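Local coordinates for Glyoxalase/Bleomycin resistance protein (Bacillus cereus ATCC 14579, PDB 1XQA) that is of unknown function but binds a magnesium ion and is possibly a glyoxalase or related enzyme of the vicinal oxygen chelate superfamily, at residues K76-L81 against F86-P91. Residues are numbered along the deposited sequence; the frame is centred on the assembly and turned at random.
Sequences KINQRL and FLVEPP
The buried N78 of helix 71-83 uses its side-chain amide to hold the chain that doubles back along the helix: ND2 donates to the backbone O of E89 at 2.8 Å, with an N-H...O angle of 155°. That oxygen lies close to the plane of the N78 amide, although the donor sits 33° off the carbonyl plane of E89. A chi1 of -170° puts CG anti to the backbone N, carrying the amide out to the extended loop 86-91. Nearer the turn, the second hydrogen bond is backbone to backbone, F86 N giving its hydrogen to L81 O at 3.0 Å. L81 O also lies at the edge of the F86 ring, in its plane, 3.6 Å from F86 CD2.

Apolar contacts fill in around these bonds. L81 CD2 meets F86 CD2 at 3.8 Å, and F20 of helix 14-25 adjoins both residues. The N78 amide is sandwiched: P91 CD stands over one face, 3.8 Å from N78 CG, and V88 CG2 lies offset over the other. V88 CG2 is also 3.6 Å from the helix carbonyl N78 O, while V88 CG1 lies more loosely against L81 CB. On the sheet, F99 of strand 97-103 touches both N78 and L81.

In this vicinal oxygen chelate fold the contact packs the return from helix 71-83 to strand 92-93, at the edge of its sheet; the side chain of P91 is still about 13 Å from the magnesium ion. The hydrogen bond, close to the amide plane, and the two covered faces together limit rotation of the buried N78 amide.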
loop_
_atom_site.group_PDB
_atom_site.type_symbol
_atom_site.label_atom_id
_atom_site.label_comp_id
_atom_site.label_asym_id
_atom_site.label_seq_id
_atom_site.Cartn_x
_atom_site.Cartn_y
_atom_site.Cartn_z
ATOM N N LYS A 76 4.836 10.495 10.984
ATOM C CA LYS A 76 5.204 9.198 10.437
ATOM C C LYS A 76 5.080 9.188 8.906
ATOM O O LYS A 76 6.019 8.775 8.229
ATOM C CB LYS A 76 4.372 8.085 11.081
ATOM C CG LYS A 76 5.063 6.734 11.098
ATOM C CD LYS A 76 4.566 5.861 12.263
ATOM C CE LYS A 76 3.467 4.915 11.794
ATOM N NZ LYS A 76 2.989 3.953 12.846
ATOM N N ILE A 77 3.944 9.650 8.374
ATOM C CA ILE A 77 3.750 9.699 6.913
ATOM C C ILE A 77 4.785 10.619 6.248
ATOM O O ILE A 77 5.353 10.296 5.191
ATOM C CB ILE A 77 2.308 10.133 6.514
ATOM C CG1 ILE A 77 1.262 9.149 7.061
ATOM C CG2 ILE A 77 2.167 10.198 4.974
ATOM C CD1 ILE A 77 -0.189 9.656 6.913
ATOM N N ASN A 78 4.997 11.786 6.852
ATOM C CA ASN A 78 6.050 12.714 6.426
ATOM C C ASN A 78 7.429 12.046 6.358
ATOM O O ASN A 78 8.118 12.123 5.347
ATOM C CB ASN A 78 6.104 13.880 7.431
ATOM C CG ASN A 78 6.979 15.014 6.954
ATOM O OD1 ASN A 78 8.148 15.111 7.338
ATOM N ND2 ASN A 78 6.427 15.875 6.100
ATOM N N GLN A 79 7.823 11.398 7.457
ATOM C CA GLN A 79 9.120 10.715 7.555
ATOM C C GLN A 79 9.248 9.631 6.483
ATOM O O GLN A 79 10.275 9.540 5.798
ATOM C CB GLN A 79 9.311 10.116 8.961
ATOM C CG GLN A 79 10.565 9.235 9.129
ATOM C CD GLN A 79 10.485 8.216 10.297
ATOM O OE1 GLN A 79 9.485 8.151 11.039
ATOM N NE2 GLN A 79 11.548 7.412 10.452
ATOM N N ARG A 80 8.194 8.838 6.299
ATOM C CA ARG A 80 8.256 7.750 5.333
ATOM C C ARG A 80 8.319 8.257 3.903
ATOM O O ARG A 80 9.068 7.718 3.089
ATOM C CB ARG A 80 7.104 6.769 5.531
ATOM C CG ARG A 80 7.236 6.007 6.839
ATOM C CD ARG A 80 6.077 5.080 7.130
ATOM N NE ARG A 80 6.286 4.466 8.452
ATOM C CZ ARG A 80 5.555 3.474 8.946
ATOM N NH1 ARG A 80 4.545 2.955 8.244
ATOM N NH2 ARG A 80 5.836 2.994 10.144
ATOM N N LEU A 81 7.557 9.302 3.609
ATOM C CA LEU A 81 7.606 9.926 2.270
ATOM C C LEU A 81 9.013 10.454 1.975
ATOM O O LEU A 81 9.566 10.184 0.914
ATOM C CB LEU A 81 6.565 11.040 2.142
ATOM C CG LEU A 81 5.113 10.585 1.980
ATOM C CD1 LEU A 81 4.162 11.779 2.131
ATOM C CD2 LEU A 81 4.900 9.882 0.635
ATOM N N PHE A 86 10.332 11.259 -1.725
ATOM C CA PHE A 86 9.419 12.355 -2.013
ATOM C C PHE A 86 9.878 13.617 -1.285
ATOM O O PHE A 86 10.367 13.571 -0.157
ATOM C CB PHE A 86 7.975 11.996 -1.669
ATOM C CG PHE A 86 7.441 10.836 -2.466
ATOM C CD1 PHE A 86 6.831 11.042 -3.697
ATOM C CD2 PHE A 86 7.593 9.543 -2.007
ATOM C CE1 PHE A 86 6.355 9.955 -4.460
ATOM C CE2 PHE A 86 7.123 8.450 -2.744
ATOM C CZ PHE A 86 6.503 8.659 -3.978
ATOM N N LEU A 87 9.712 14.744 -1.951
ATOM C CA LEU A 87 10.177 16.011 -1.416
ATOM C C LEU A 87 9.108 16.622 -0.510
ATOM O O LEU A 87 8.063 17.108 -0.949
ATOM C CB LEU A 87 10.623 16.936 -2.552
ATOM C CG LEU A 87 11.530 16.304 -3.623
ATOM C CD1 LEU A 87 11.940 17.354 -4.659
ATOM C CD2 LEU A 87 12.785 15.606 -3.056
ATOM N N VAL A 88 9.340 16.522 0.784
ATOM C CA VAL A 88 8.393 17.053 1.739
ATOM C C VAL A 88 9.180 17.872 2.731
ATOM O O VAL A 88 10.350 17.570 3.001
ATOM C CB VAL A 88 7.599 15.929 2.469
ATOM C CG1 VAL A 88 6.607 15.253 1.518
ATOM C CG2 VAL A 88 8.537 14.895 3.077
ATOM N N GLU A 89 8.554 18.927 3.239
ATOM C CA GLU A 89 9.121 19.662 4.351
ATOM C C GLU A 89 8.457 19.142 5.628
ATOM O O GLU A 89 7.435 18.444 5.548
ATOM C CB GLU A 89 8.972 21.184 4.157
ATOM C CG GLU A 89 7.555 21.737 4.118
ATOM C CD GLU A 89 7.506 23.276 4.073
ATOM O OE1 GLU A 89 7.152 23.895 5.106
ATOM O OE2 GLU A 89 7.825 23.863 3.009
ATOM N N PRO A 90 9.046 19.434 6.804
ATOM C CA PRO A 90 8.386 19.005 8.032
ATOM C C PRO A 90 6.986 19.604 8.156
ATOM O O PRO A 90 6.716 20.654 7.567
ATOM C CB PRO A 90 9.293 19.564 9.129
ATOM C CG PRO A 90 10.618 19.704 8.481
ATOM C CD PRO A 90 10.311 20.132 7.082
ATOM N N PRO A 91 6.089 18.941 8.917
ATOM C CA PRO A 91 4.762 19.525 9.118
ATOM C C PRO A 91 4.839 20.827 9.915
ATOM O O PRO A 91 5.738 21.003 10.741
ATOM C CB PRO A 91 4.018 18.453 9.926
ATOM C CG PRO A 91 4.817 17.186 9.736
ATOM C CD PRO A 91 6.234 17.655 9.622
#